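Local coordinates for nitrate transport protein (PDB 3HN0) that probably serves as the extracytoplasmic substrate-binding component of an ABC transporter, possibly for nitrate as its name suggests, at residues V9-G14 against I18-W23; A48-Q53 against A185-P190; L60-A65 against I75-C80; P81-L86 against I248-A253; G256-I261 against R272-G277. All blocks are in the same frame, centred on the assembly; numbering follows the deposited sequence.

Contact 1 of 5, residues V9-G14 against I18-W23; sequences VSVLRG and IAFADW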
# COMPACT_ATOMS: atom_id res chain seq x y z
N VAL A 9 20.43 -12.42 -17.02
CA VAL A 9 19.20 -11.83 -16.53
C VAL A 9 18.39 -11.32 -17.70
O VAL A 9 18.81 -10.39 -18.37
CB VAL A 9 19.49 -10.70 -15.59
CG1 VAL A 9 18.20 -10.18 -14.96
CG2 VAL A 9 20.45 -11.23 -14.47
N SER A 10 17.19 -11.88 -17.87
CA SER A 10 16.31 -11.47 -18.96
C SER A 10 15.22 -10.61 -18.36
O SER A 10 14.52 -11.07 -17.46
CB SER A 10 15.69 -12.70 -19.63
OG SER A 10 16.70 -13.55 -20.15
N VAL A 11 15.08 -9.38 -18.84
CA VAL A 11 14.08 -8.47 -18.34
C VAL A 11 13.03 -8.25 -19.47
O VAL A 11 13.36 -7.79 -20.54
CB VAL A 11 14.70 -7.18 -17.84
CG1 VAL A 11 13.61 -6.27 -17.29
CG2 VAL A 11 15.76 -7.44 -16.75
N LEU A 12 11.77 -8.68 -19.29
CA LEU A 12 10.74 -8.36 -20.30
C LEU A 12 10.70 -6.82 -20.51
O LEU A 12 10.70 -6.07 -19.57
CB LEU A 12 9.37 -8.83 -19.87
CG LEU A 12 8.23 -8.58 -20.86
CD1 LEU A 12 8.52 -9.19 -22.19
CD2 LEU A 12 6.94 -9.18 -20.26
N ARG A 13 10.73 -6.38 -21.77
CA ARG A 13 10.68 -4.94 -22.09
C ARG A 13 9.58 -4.21 -21.32
O ARG A 13 8.46 -4.72 -21.22
CB ARG A 13 10.42 -4.78 -23.60
CG ARG A 13 10.49 -3.29 -24.08
CD ARG A 13 10.53 -3.18 -25.64
NE ARG A 13 11.69 -3.85 -26.25
CZ ARG A 13 12.94 -3.36 -26.28
NH1 ARG A 13 13.24 -2.18 -25.73
NH2 ARG A 13 13.92 -4.07 -26.85
N GLY A 14 9.88 -3.02 -20.81
CA GLY A 14 8.91 -2.29 -19.99
C GLY A 14 9.58 -1.58 -18.85
O GLY A 14 10.82 -1.54 -18.80
N ILE A 18 13.88 -0.31 -15.57
CA ILE A 18 14.34 0.82 -14.78
C ILE A 18 14.98 0.38 -13.45
O ILE A 18 16.01 0.92 -13.03
CB ILE A 18 13.20 1.86 -14.53
CG1 ILE A 18 12.68 2.39 -15.86
CG2 ILE A 18 13.73 3.01 -13.60
CD1 ILE A 18 11.35 3.25 -15.76
N ALA A 19 14.40 -0.63 -12.81
CA ALA A 19 14.96 -1.15 -11.58
C ALA A 19 16.34 -1.75 -11.76
O ALA A 19 17.13 -1.76 -10.83
CB ALA A 19 13.99 -2.22 -11.00
N PHE A 20 16.57 -2.30 -12.94
CA PHE A 20 17.80 -2.97 -13.31
C PHE A 20 18.77 -2.06 -14.05
O PHE A 20 19.84 -2.50 -14.46
CB PHE A 20 17.43 -4.20 -14.16
CG PHE A 20 16.79 -5.30 -13.39
CD1 PHE A 20 15.44 -5.33 -13.19
CD2 PHE A 20 17.57 -6.34 -12.85
CE1 PHE A 20 14.87 -6.34 -12.47
CE2 PHE A 20 16.99 -7.36 -12.13
CZ PHE A 20 15.65 -7.36 -11.93
N ALA A 21 18.43 -0.77 -14.22
CA ALA A 21 19.21 0.13 -15.07
C ALA A 21 20.67 0.15 -14.69
O ALA A 21 21.54 0.16 -15.57
CB ALA A 21 18.62 1.56 -15.07
N ASP A 22 20.96 0.22 -13.40
CA ASP A 22 22.33 0.35 -12.98
C ASP A 22 23.14 -0.94 -13.29
O ASP A 22 24.34 -0.89 -13.32
CB ASP A 22 22.51 0.72 -11.53
CG ASP A 22 23.94 1.16 -11.22
OD1 ASP A 22 24.42 2.10 -11.88
OD2 ASP A 22 24.59 0.59 -10.33
N TRP A 23 22.46 -2.05 -13.51
CA TRP A 23 23.18 -3.28 -13.91
C TRP A 23 23.61 -3.26 -15.37
O TRP A 23 24.53 -3.99 -15.77
CB TRP A 23 22.32 -4.50 -13.67
CG TRP A 23 22.08 -4.88 -12.20
CD1 TRP A 23 22.40 -4.14 -11.08
CD2 TRP A 23 21.49 -6.08 -11.72
NE1 TRP A 23 22.01 -4.83 -9.94
CE2 TRP A 23 21.46 -6.01 -10.31
CE3 TRP A 23 20.94 -7.19 -12.34
CZ2 TRP A 23 20.90 -7.02 -9.54
CZ3 TRP A 23 20.41 -8.18 -11.58
CH2 TRP A 23 20.41 -8.09 -10.18

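Contact 2 of 5, residues A48-Q53 against A185-P190; sequences ALLIKQ and AVVYTP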
# COMPACT_ATOMS: atom_id res chain seq x y z
N ALA A 48 10.30 -18.97 -22.95
CA ALA A 48 11.11 -19.89 -23.77
C ALA A 48 12.54 -19.94 -23.28
O ALA A 48 13.12 -21.04 -23.12
CB ALA A 48 11.06 -19.48 -25.28
N LEU A 49 13.10 -18.78 -22.95
CA LEU A 49 14.46 -18.75 -22.42
C LEU A 49 14.61 -19.53 -21.13
O LEU A 49 15.61 -20.21 -20.91
CB LEU A 49 14.91 -17.30 -22.20
CG LEU A 49 15.17 -16.46 -23.46
CD1 LEU A 49 15.27 -14.99 -23.03
CD2 LEU A 49 16.41 -16.94 -24.26
N LEU A 50 13.62 -19.40 -20.25
CA LEU A 50 13.63 -20.14 -19.01
C LEU A 50 13.50 -21.65 -19.25
O LEU A 50 14.29 -22.43 -18.73
CB LEU A 50 12.49 -19.71 -18.10
CG LEU A 50 12.63 -18.34 -17.45
CD1 LEU A 50 11.30 -17.88 -16.88
CD2 LEU A 50 13.68 -18.45 -16.36
N ILE A 51 12.51 -22.03 -20.03
CA ILE A 51 12.35 -23.46 -20.37
C ILE A 51 13.62 -24.06 -21.02
O ILE A 51 14.11 -25.12 -20.60
CB ILE A 51 11.14 -23.66 -21.27
CG1 ILE A 51 9.86 -23.30 -20.51
CG2 ILE A 51 11.08 -25.12 -21.77
CD1 ILE A 51 8.71 -22.99 -21.39
N LYS A 52 14.18 -23.37 -21.99
CA LYS A 52 15.43 -23.82 -22.63
C LYS A 52 16.70 -23.72 -21.77
O LYS A 52 17.79 -24.16 -22.19
CB LYS A 52 15.62 -23.04 -23.91
CG LYS A 52 14.54 -23.31 -24.96
CD LYS A 52 14.97 -22.86 -26.35
CE LYS A 52 14.65 -21.41 -26.62
NZ LYS A 52 14.63 -21.15 -28.10
N GLN A 53 16.57 -23.16 -20.57
CA GLN A 53 17.69 -22.89 -19.67
C GLN A 53 18.74 -22.02 -20.34
O GLN A 53 19.94 -22.23 -20.18
CB GLN A 53 18.29 -24.19 -19.12
CG GLN A 53 17.20 -25.14 -18.56
CD GLN A 53 17.78 -26.45 -18.10
OE1 GLN A 53 17.75 -27.43 -18.84
NE2 GLN A 53 18.34 -26.47 -16.89
N ALA A 185 7.25 -10.28 -11.38
CA ALA A 185 8.03 -11.31 -10.75
C ALA A 185 9.45 -11.31 -11.25
O ALA A 185 9.71 -11.24 -12.48
CB ALA A 185 7.46 -12.73 -11.04
N VAL A 186 10.36 -11.41 -10.30
CA VAL A 186 11.74 -11.83 -10.59
C VAL A 186 11.79 -13.29 -10.24
O VAL A 186 11.65 -13.65 -9.06
CB VAL A 186 12.78 -11.03 -9.79
CG1 VAL A 186 14.20 -11.53 -10.10
CG2 VAL A 186 12.66 -9.52 -10.04
N VAL A 187 12.06 -14.14 -11.23
CA VAL A 187 12.15 -15.58 -11.01
C VAL A 187 13.56 -16.08 -11.30
O VAL A 187 14.31 -15.43 -12.05
CB VAL A 187 11.12 -16.35 -11.88
CG1 VAL A 187 9.68 -15.82 -11.52
CG2 VAL A 187 11.45 -16.31 -13.38
N TYR A 188 13.92 -17.23 -10.72
CA TYR A 188 15.26 -17.76 -10.85
C TYR A 188 15.22 -19.27 -10.94
O TYR A 188 14.27 -19.94 -10.46
CB TYR A 188 16.14 -17.27 -9.69
CG TYR A 188 15.77 -17.77 -8.34
CD1 TYR A 188 14.82 -17.12 -7.56
CD2 TYR A 188 16.35 -18.94 -7.81
CE1 TYR A 188 14.46 -17.58 -6.35
CE2 TYR A 188 16.00 -19.37 -6.57
CZ TYR A 188 15.08 -18.69 -5.81
OH TYR A 188 14.69 -19.17 -4.55
N THR A 189 16.29 -19.79 -11.51
CA THR A 189 16.41 -21.23 -11.73
C THR A 189 17.24 -21.84 -10.60
O THR A 189 17.83 -21.16 -9.79
CB THR A 189 17.09 -21.51 -13.08
OG1 THR A 189 18.30 -20.79 -13.11
CG2 THR A 189 16.23 -21.11 -14.31
N PRO A 190 17.25 -23.18 -10.50
CA PRO A 190 17.86 -23.76 -9.32
C PRO A 190 19.34 -23.46 -9.05
O PRO A 190 19.77 -23.45 -7.89
CB PRO A 190 17.67 -25.28 -9.59
CG PRO A 190 16.41 -25.34 -10.29
CD PRO A 190 16.42 -24.16 -11.21

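Contact 3 of 5, residues L60-A65 against I75-C80; sequences LPMINA and IKLAGC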
# COMPACT_ATOMS: atom_id res chain seq x y z
N LEU A 60 9.22 -11.00 -15.38
CA LEU A 60 8.02 -11.13 -16.21
C LEU A 60 6.81 -11.09 -15.31
O LEU A 60 6.92 -11.11 -14.07
CB LEU A 60 8.03 -12.41 -17.08
CG LEU A 60 7.78 -13.78 -16.39
CD1 LEU A 60 7.97 -14.85 -17.42
CD2 LEU A 60 8.71 -14.07 -15.21
N PRO A 61 5.64 -11.04 -15.93
CA PRO A 61 4.47 -10.83 -15.10
C PRO A 61 4.30 -11.95 -14.09
O PRO A 61 4.61 -13.13 -14.38
CB PRO A 61 3.33 -10.83 -16.10
CG PRO A 61 3.95 -10.26 -17.35
CD PRO A 61 5.30 -10.94 -17.36
N MSE A 62 3.86 -11.56 -12.90
CA MSE A 62 3.60 -12.52 -11.82
C MSE A 62 2.65 -13.64 -12.28
O MSE A 62 2.85 -14.81 -11.91
CB MSE A 62 3.03 -11.81 -10.58
CG MSE A 62 2.84 -12.61 -9.37
SE MSE A 62 4.39 -13.39 -8.61
CE MSE A 62 5.13 -11.71 -7.98
N ILE A 63 1.64 -13.32 -13.08
CA ILE A 63 0.71 -14.42 -13.51
C ILE A 63 1.48 -15.48 -14.33
O ILE A 63 1.26 -16.66 -14.18
CB ILE A 63 -0.58 -13.91 -14.20
CG1 ILE A 63 -0.32 -13.15 -15.48
CG2 ILE A 63 -1.36 -12.96 -13.22
CD1 ILE A 63 -1.62 -12.93 -16.30
N ASN A 64 2.42 -15.04 -15.17
CA ASN A 64 3.22 -16.00 -15.93
C ASN A 64 4.07 -16.82 -15.03
O ASN A 64 4.27 -18.01 -15.25
CB ASN A 64 4.12 -15.30 -16.98
CG ASN A 64 3.31 -14.57 -18.06
OD1 ASN A 64 2.68 -13.55 -17.78
ND2 ASN A 64 3.33 -15.09 -19.29
N ALA A 65 4.64 -16.18 -14.02
CA ALA A 65 5.51 -16.88 -13.08
C ALA A 65 4.72 -17.98 -12.38
O ALA A 65 5.13 -19.16 -12.33
CB ALA A 65 6.12 -15.86 -12.07
N ILE A 75 11.38 -23.06 -11.59
CA ILE A 75 11.69 -21.71 -11.18
C ILE A 75 11.08 -21.48 -9.81
O ILE A 75 10.16 -22.19 -9.40
CB ILE A 75 11.13 -20.64 -12.18
CG1 ILE A 75 9.60 -20.80 -12.37
CG2 ILE A 75 11.88 -20.70 -13.52
CD1 ILE A 75 8.92 -19.61 -12.97
N LYS A 76 11.60 -20.48 -9.11
CA LYS A 76 10.99 -19.98 -7.91
C LYS A 76 10.94 -18.47 -8.00
O LYS A 76 11.70 -17.82 -8.77
CB LYS A 76 11.76 -20.39 -6.64
CG LYS A 76 11.79 -21.90 -6.43
CD LYS A 76 12.24 -22.31 -5.05
CE LYS A 76 12.28 -23.84 -4.90
NZ LYS A 76 10.96 -24.52 -5.23
N LEU A 77 10.08 -17.92 -7.19
CA LEU A 77 9.93 -16.49 -7.12
C LEU A 77 10.91 -15.87 -6.12
O LEU A 77 10.86 -16.17 -4.94
CB LEU A 77 8.52 -16.13 -6.68
CG LEU A 77 8.24 -14.65 -6.49
CD1 LEU A 77 8.25 -13.88 -7.83
CD2 LEU A 77 6.90 -14.46 -5.79
N ALA A 78 11.77 -14.95 -6.58
CA ALA A 78 12.60 -14.18 -5.66
C ALA A 78 11.81 -13.07 -4.99
O ALA A 78 11.85 -12.92 -3.76
CB ALA A 78 13.89 -13.61 -6.36
N GLY A 79 11.12 -12.26 -5.79
CA GLY A 79 10.44 -11.10 -5.28
C GLY A 79 9.95 -10.21 -6.39
O GLY A 79 9.92 -10.63 -7.55
N CYS A 80 9.59 -8.99 -6.02
CA CYS A 80 8.98 -8.02 -6.95
C CYS A 80 9.67 -6.67 -6.82
O CYS A 80 9.78 -6.17 -5.70
CB CYS A 80 7.50 -7.93 -6.70
SG CYS A 80 6.68 -6.65 -7.73

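Contact 4 of 5, residues P81-L86 against I248-A253; sequences PIWGTL and IEAKDA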
# COMPACT_ATOMS: atom_id res chain seq x y z
N PRO A 81 10.11 -6.06 -7.96
CA PRO A 81 10.88 -4.83 -7.89
C PRO A 81 10.15 -3.56 -8.27
O PRO A 81 10.75 -2.49 -8.25
CB PRO A 81 11.95 -5.08 -8.96
CG PRO A 81 11.25 -5.85 -10.01
CD PRO A 81 10.28 -6.73 -9.25
N ILE A 82 8.91 -3.68 -8.68
CA ILE A 82 8.20 -2.53 -9.21
C ILE A 82 6.75 -2.68 -8.80
O ILE A 82 6.19 -3.78 -8.78
CB ILE A 82 8.46 -2.39 -10.76
CG1 ILE A 82 7.75 -1.15 -11.36
CG2 ILE A 82 7.96 -3.65 -11.51
CD1 ILE A 82 8.04 -0.87 -12.88
N TRP A 83 6.14 -1.55 -8.41
CA TRP A 83 4.83 -1.58 -7.77
C TRP A 83 3.81 -0.63 -8.43
O TRP A 83 2.65 -0.59 -8.05
CB TRP A 83 5.00 -1.27 -6.26
CG TRP A 83 5.89 -2.31 -5.62
CD1 TRP A 83 7.25 -2.30 -5.59
CD2 TRP A 83 5.48 -3.58 -5.08
NE1 TRP A 83 7.73 -3.46 -5.03
CE2 TRP A 83 6.67 -4.26 -4.67
CE3 TRP A 83 4.24 -4.19 -4.84
CZ2 TRP A 83 6.65 -5.50 -4.10
CZ3 TRP A 83 4.22 -5.44 -4.24
CH2 TRP A 83 5.43 -6.10 -3.89
N GLY A 84 4.25 0.15 -9.40
CA GLY A 84 3.40 1.15 -10.07
C GLY A 84 3.34 0.84 -11.55
O GLY A 84 4.20 1.23 -12.33
N THR A 85 2.34 0.06 -11.97
CA THR A 85 2.28 -0.31 -13.36
C THR A 85 1.07 0.16 -14.13
O THR A 85 1.11 0.16 -15.36
CB THR A 85 2.44 -1.85 -13.53
OG1 THR A 85 1.31 -2.51 -13.03
CG2 THR A 85 3.62 -2.36 -12.79
N LEU A 86 -0.01 0.52 -13.45
CA LEU A 86 -1.24 0.82 -14.17
C LEU A 86 -1.93 2.07 -13.63
O LEU A 86 -2.22 2.19 -12.44
CB LEU A 86 -2.16 -0.40 -14.14
CG LEU A 86 -3.21 -0.40 -15.24
CD1 LEU A 86 -2.52 -0.56 -16.65
CD2 LEU A 86 -4.25 -1.47 -14.95
N ILE A 248 9.25 -13.64 0.32
CA ILE A 248 8.95 -14.02 1.71
C ILE A 248 8.27 -12.83 2.39
O ILE A 248 7.17 -12.96 2.99
CB ILE A 248 10.21 -14.42 2.51
CG1 ILE A 248 10.80 -15.74 1.98
CG2 ILE A 248 9.86 -14.54 3.97
CD1 ILE A 248 12.39 -15.80 1.88
N GLU A 249 8.85 -11.65 2.25
CA GLU A 249 8.31 -10.41 2.86
C GLU A 249 7.02 -9.96 2.22
O GLU A 249 6.20 -9.27 2.84
CB GLU A 249 9.34 -9.29 2.77
CG GLU A 249 10.74 -9.64 3.31
CD GLU A 249 10.69 -10.25 4.69
OE1 GLU A 249 9.74 -9.93 5.43
OE2 GLU A 249 11.60 -11.04 5.04
N ALA A 250 6.83 -10.28 0.95
CA ALA A 250 5.67 -9.80 0.21
C ALA A 250 4.66 -10.92 -0.07
O ALA A 250 3.82 -10.78 -0.99
CB ALA A 250 6.15 -9.17 -1.13
N LYS A 251 4.70 -11.99 0.73
CA LYS A 251 3.93 -13.20 0.42
C LYS A 251 2.46 -12.84 0.33
O LYS A 251 1.73 -13.30 -0.57
CB LYS A 251 4.17 -14.30 1.48
CG LYS A 251 3.36 -15.62 1.24
CD LYS A 251 3.61 -16.68 2.31
N ASP A 252 2.00 -11.96 1.22
CA ASP A 252 0.58 -11.58 1.21
C ASP A 252 0.16 -10.79 0.00
O ASP A 252 -0.93 -11.03 -0.52
CB ASP A 252 0.17 -10.89 2.54
CG ASP A 252 0.15 -11.87 3.73
OD1 ASP A 252 0.17 -13.12 3.56
OD2 ASP A 252 0.11 -11.38 4.90
N ALA A 253 1.00 -9.85 -0.47
CA ALA A 253 0.77 -9.13 -1.71
C ALA A 253 0.88 -10.03 -2.95
O ALA A 253 0.36 -9.68 -4.03
CB ALA A 253 1.74 -7.95 -1.87

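Contact 5 of 5, residues G256-I261 against R272-G277; sequences GFLRLI and RLPDAG. With PO4 (phosphate ion), chain C.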
# COMPACT_ATOMS: atom_id res chain seq x y z
N GLY A 256 -2.34 -12.64 -2.42
CA GLY A 256 -3.54 -11.82 -2.63
C GLY A 256 -3.80 -11.38 -4.06
O GLY A 256 -4.94 -11.41 -4.54
N PHE A 257 -2.77 -10.93 -4.75
CA PHE A 257 -2.85 -10.61 -6.17
C PHE A 257 -3.26 -11.82 -7.01
O PHE A 257 -4.20 -11.73 -7.76
CB PHE A 257 -1.53 -10.02 -6.70
CG PHE A 257 -1.47 -9.92 -8.17
CD1 PHE A 257 -2.17 -8.94 -8.87
CD2 PHE A 257 -0.70 -10.82 -8.90
CE1 PHE A 257 -2.09 -8.82 -10.23
CE2 PHE A 257 -0.66 -10.76 -10.28
CZ PHE A 257 -1.34 -9.75 -10.98
N LEU A 258 -2.59 -12.96 -6.82
CA LEU A 258 -2.88 -14.18 -7.59
C LEU A 258 -4.32 -14.65 -7.35
O LEU A 258 -5.02 -15.01 -8.30
CB LEU A 258 -1.85 -15.29 -7.31
CG LEU A 258 -0.46 -14.99 -7.93
CD1 LEU A 258 0.60 -16.03 -7.50
CD2 LEU A 258 -0.51 -14.88 -9.47
N ARG A 259 -4.79 -14.56 -6.10
CA ARG A 259 -6.15 -14.89 -5.77
C ARG A 259 -7.13 -14.01 -6.49
O ARG A 259 -8.16 -14.49 -6.98
CB ARG A 259 -6.36 -14.76 -4.26
CG ARG A 259 -7.66 -15.32 -3.74
CD ARG A 259 -7.64 -15.44 -2.18
NE ARG A 259 -6.54 -16.31 -1.70
CZ ARG A 259 -5.44 -15.92 -1.04
NH1 ARG A 259 -5.22 -14.65 -0.71
NH2 ARG A 259 -4.54 -16.84 -0.69
N LEU A 260 -6.84 -12.71 -6.54
CA LEU A 260 -7.69 -11.78 -7.27
C LEU A 260 -7.77 -12.17 -8.75
O LEU A 260 -8.86 -12.26 -9.33
CB LEU A 260 -7.18 -10.34 -7.07
CG LEU A 260 -7.96 -9.18 -7.68
CD1 LEU A 260 -7.54 -7.84 -7.04
CD2 LEU A 260 -7.75 -9.18 -9.18
N ILE A 261 -6.62 -12.41 -9.38
CA ILE A 261 -6.60 -12.78 -10.79
C ILE A 261 -7.41 -14.07 -11.03
O ILE A 261 -8.19 -14.17 -11.97
CB ILE A 261 -5.16 -13.02 -11.30
CG1 ILE A 261 -4.37 -11.71 -11.24
CG2 ILE A 261 -5.13 -13.68 -12.70
CD1 ILE A 261 -4.98 -10.62 -12.11
N ARG A 272 -4.76 -22.82 -10.36
CA ARG A 272 -4.67 -22.88 -8.90
C ARG A 272 -3.63 -21.91 -8.41
O ARG A 272 -2.75 -21.49 -9.17
CB ARG A 272 -4.32 -24.31 -8.45
CG ARG A 272 -2.92 -24.77 -8.84
CD ARG A 272 -2.80 -26.25 -8.65
NE ARG A 272 -1.44 -26.75 -8.78
CZ ARG A 272 -0.83 -26.99 -9.94
NH1 ARG A 272 -1.45 -26.77 -11.09
NH2 ARG A 272 0.41 -27.45 -9.96
N LEU A 273 -3.70 -21.57 -7.12
CA LEU A 273 -2.66 -20.76 -6.49
C LEU A 273 -1.43 -21.64 -6.32
O LEU A 273 -1.56 -22.80 -5.93
CB LEU A 273 -3.10 -20.28 -5.11
CG LEU A 273 -4.24 -19.29 -5.05
CD1 LEU A 273 -4.63 -19.14 -3.58
CD2 LEU A 273 -3.83 -17.93 -5.66
N PRO A 274 -0.23 -21.10 -6.62
CA PRO A 274 1.00 -21.89 -6.42
C PRO A 274 1.13 -22.36 -4.96
O PRO A 274 0.74 -21.61 -4.04
CB PRO A 274 2.09 -20.91 -6.76
CG PRO A 274 1.43 -19.93 -7.71
CD PRO A 274 0.04 -19.77 -7.19
N ASP A 275 1.65 -23.56 -4.76
CA ASP A 275 1.92 -24.08 -3.43
C ASP A 275 3.16 -23.44 -2.79
O ASP A 275 3.77 -22.50 -3.34
CB ASP A 275 2.05 -25.61 -3.46
CG ASP A 275 3.21 -26.10 -4.27
OD1 ASP A 275 4.26 -25.43 -4.35
OD2 ASP A 275 3.10 -27.21 -4.84
N ALA A 276 3.55 -23.94 -1.62
CA ALA A 276 4.56 -23.24 -0.81
C ALA A 276 5.96 -23.24 -1.47
O ALA A 276 6.72 -22.34 -1.23
CB ALA A 276 4.63 -23.80 0.61
N GLY A 277 6.24 -24.20 -2.36
CA GLY A 277 7.54 -24.25 -3.05
C GLY A 277 7.81 -23.11 -4.05
O GLY A 277 8.93 -22.96 -4.54
P PO4 C . 0.05 -28.39 -6.07
O1 PO4 C . 0.86 -28.59 -4.80
O2 PO4 C . -0.35 -26.93 -6.23
O3 PO4 C . -1.21 -29.23 -6.00
O4 PO4 C . 0.88 -28.87 -7.23

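Contact 1 of 5, residues V9-G14 against I18-W23
Val-11 and Phe-20 meet methyl to ring: Val-11 CG2 sits over one face of the phenyl group, 4.3 Å from the centroid of the Phe-20 ring and 17° off its normal, which meets the geometry of a CH-pi contact. The methyl is displaced toward the CG side of the ring, the nearest approach being Val-11 CG2 to Phe-20 CG at 4.1 Å. Val-9 reaches two aromatic groups at once. Its CG1 approaches Phe-20 CE2 obliquely at 4.2 Å, while Val-9 CG2 lies near the plane of the indole, by the edge atom Trp-23 CZ3, also at 4.2 Å. The two rings are themselves in contact: Phe-20 CD2 stands 3.4 Å above the Trp-23 ring plane, and Trp-23 CE3 lies in the plane of the phenyl ring at its edge. With Phe-20 CG opposite the carbonyl carbon (chi1 -72°), the ring extends toward the strand. Val-9 and Val-11, two residues apart, point to the same side of the sheet; both meet Phe-20, and Val-9 alone also reaches Trp-23. Leu-203 of helix 196-212 packs on both rings, and Val-59 of the adjacent strand adds to the apolar surroundings of Phe-20. The four touching residues are buried. This is a beta-alpha-beta crossover, consistent with a lobe of a periplasmic-binding-protein fold, strand 6-12 being linked through helices 16-19 and 21-25, then short strand 29-30, to the parallel strand 33-40.

Contact 2 of 5, residues A48-Q53 against A185-P190
The last turn of helix 43-51 lies beside the end of strand 184-188, Leu-50 meeting Val-187 and Thr-189, with the CA atoms of Leu-50 and Thr-189 7.9 Å apart. This is helix-on-sheet packing within an alpha/beta lobe consistent with a periplasmic-binding protein, joining elements more than 130 residues apart in sequence. A Schellman motif ends the helix: Gln-53 takes a positive phi of 57°, and its N bonds back to Leu-50 O at 3.0 Å. The last regular helical bond before it runs from Lys-52 N to Ala-48 O at 2.8 Å. Leu-50 carries the contact with both branches of its fork. Its CG stands opposite the carbonyl carbon (chi1 -72°), directing the two methyl groups toward the strand. Leu-50 CD1 packs on Val-187 CG2 at 3.8 Å, the two side chains crossing at about a right angle. Val-187 and Thr-189 are two residues apart and both point toward the helix, so one leucine can bridge them. No polar group of either segment bonds across, and the interaction is purely apolar. Leu-68 of helix 62-70 and Ala-58 of the neighbouring strand also pack on Leu-50, and Ala-58 touches Val-187 as well. Thr-189 divides its two branches between different tasks: OG1 is hydrogen-bonded to the backbone O of Asp-56, whereas CG2 lies 4.2 Å from Leu-50 CD2.

Contact 3 of 5, residues L60-A65 against I75-C80
Met-62, present as selenomethionine, and Leu-77 cross at about a right angle, and the bends in the Met-62 chain bring its end onto the Leu-77 fork. Met-62 starts with CG opposite its own N (chi1 -174°) and then turns at both following bonds, which carries SE and CE toward the strand. Leu-77 also has CG opposite its N (chi1 177°), and its forked end receives the thioether: CD1 is 3.8 Å from Met-62 CE, and CD2 is 3.9 Å from Met-62 SE. Ile-75, two residues earlier, holds CG1 between its backbone N and carbonyl carbon (chi1 56°), and its CD1 comes within 3.9 Å of Ala-65 O. Replacing Leu-77 with an alanine takes both methyls away from the SE and CE end of Met-62, which would probably open a gap there and leave that end freer to turn. Pro-61 takes the N-cap position, and Ala-65 N bonds to Pro-61 O at 3.1 Å in the first turn of helix 62-70. That helix links the parallel strands 57-61 and 76-82, a crossover that passes strand 184-188, inserted between them; Val-254 and Phe-257 of helix 251-264 pack on Leu-77 and Met-62 respectively.

Contact 4 of 5, residues P81-L86 against I248-A253
Trp-83 presents the rim of its six-membered ring to two alanine methyls. Trp-83 CH2 lies 4.2 Å from Ala-250 CB, and the adjoining ring atom Trp-83 CZ3 lies 4.3 Å from Ala-253 CB. Both methyl carbons are near the indole plane, so they meet its edge and neither covers a face. Ala-250 and Ala-253 are three residues apart, about one helical turn, which matches the spacing needed to touch neighbouring rim atoms. The reach belongs to the tryptophan: the closest CA atoms, those of Trp-83 and Ala-253, are 10.5 Å apart, and the ring spans the distance with CG opposite the carbonyl carbon (chi1 -60°). Ala-250 is the N-cap residue of helix 251-264 and belongs to a type I beta turn from Ile-248 to Lys-251, whose closing bond, Lys-251 N to Ile-248 O, is weak at 3.5 Å.

Trp-83 stands just beyond strand 76-82, where the chain leaves the seven-stranded sheet for strand 87-90 of the other lobe, a crossover consistent with the hinge of a two-lobed periplasmic-binding protein. The polar atom of the indole is engaged away from the alanines: Trp-83 NE1 is hydrogen-bonded to Tyr-243 O. Leu-245 packs on both Trp-83 and Ala-250, and a 1,2-ethanediol molecule, probably from the crystallisation liquor, approaches the tryptophan side chain to about 3 Å. Next to Ala-250, Glu-249 packs on His-224 of the second subunit.

Contact 5 of 5, residues G256-I261 against R272-G277
Leu-258 and Leu-273 mark the closest backbone approach, with their CA atoms 6.7 Å apart: residues 256-261 are a turn and a half of helix 251-264, and residues 272-277 pass it as a loop, extended at Leu-273 and Pro-274. Leu-258 has CG opposite its carbonyl carbon (chi1 -72°) and points toward the loop, where its CD1 packs on Pro-274 CD at 3.8 Å, the side chains crossing at about a right angle. In one of its two modelled conformers, Leu-273 puts CD2 3.7 Å from Leu-258 CB, while its other methyl, CD1, lies 3.7 Å from Arg-259 NH2, oblique to the guanidinium. Ala-66 of helix 62-70 touches both Leu-258 and Pro-274.

The polar groups of the loop hold a phosphate ion, probably from the crystallisation liquor. Arg-272 NE donates to phosphate O2 at 2.8 Å and 164°, with O2 in the guanidinium plane; Arg-272 NH2 reaches phosphate O4 at 3.1 Å and 144°, and is also bonded to Asn-70 O. Asp-275 OD1 accepts from Gly-277 N, making an Asx turn, and is bonded to Tyr-69 OH as well. Asp-275 OD2 comes within 2.6 Å of phosphate O1, a spacing at which one of the two acid groups probably holds a proton. The chemistry implies that apolar packing joins loop to helix, whereas the ion is gripped from the loop side.

How the contacts relate
Contacts 1, 2 and 3 all draw on the seven-stranded sheet and are buried and apolar, but differ in their partners: contact 1 adds a ring face and an indole edge, contact 2 a leucine fork at a helix end, contact 3 a selenium-bearing chain. Contacts 2 and 3 are closest, their centres about 9 Å apart, joined by probable hydrogen bonds. Contact 4, also buried and apolar, shares strand 76-82 with contact 3 and helix 251-264 with contact 5, and lies where the chain leaves the sheet. Contact 5, its centre about 17 Å from that of the chain, is the partly exposed one, with an ion beside it; Lys-76 NZ to Gly-277 O ties it to contact 3.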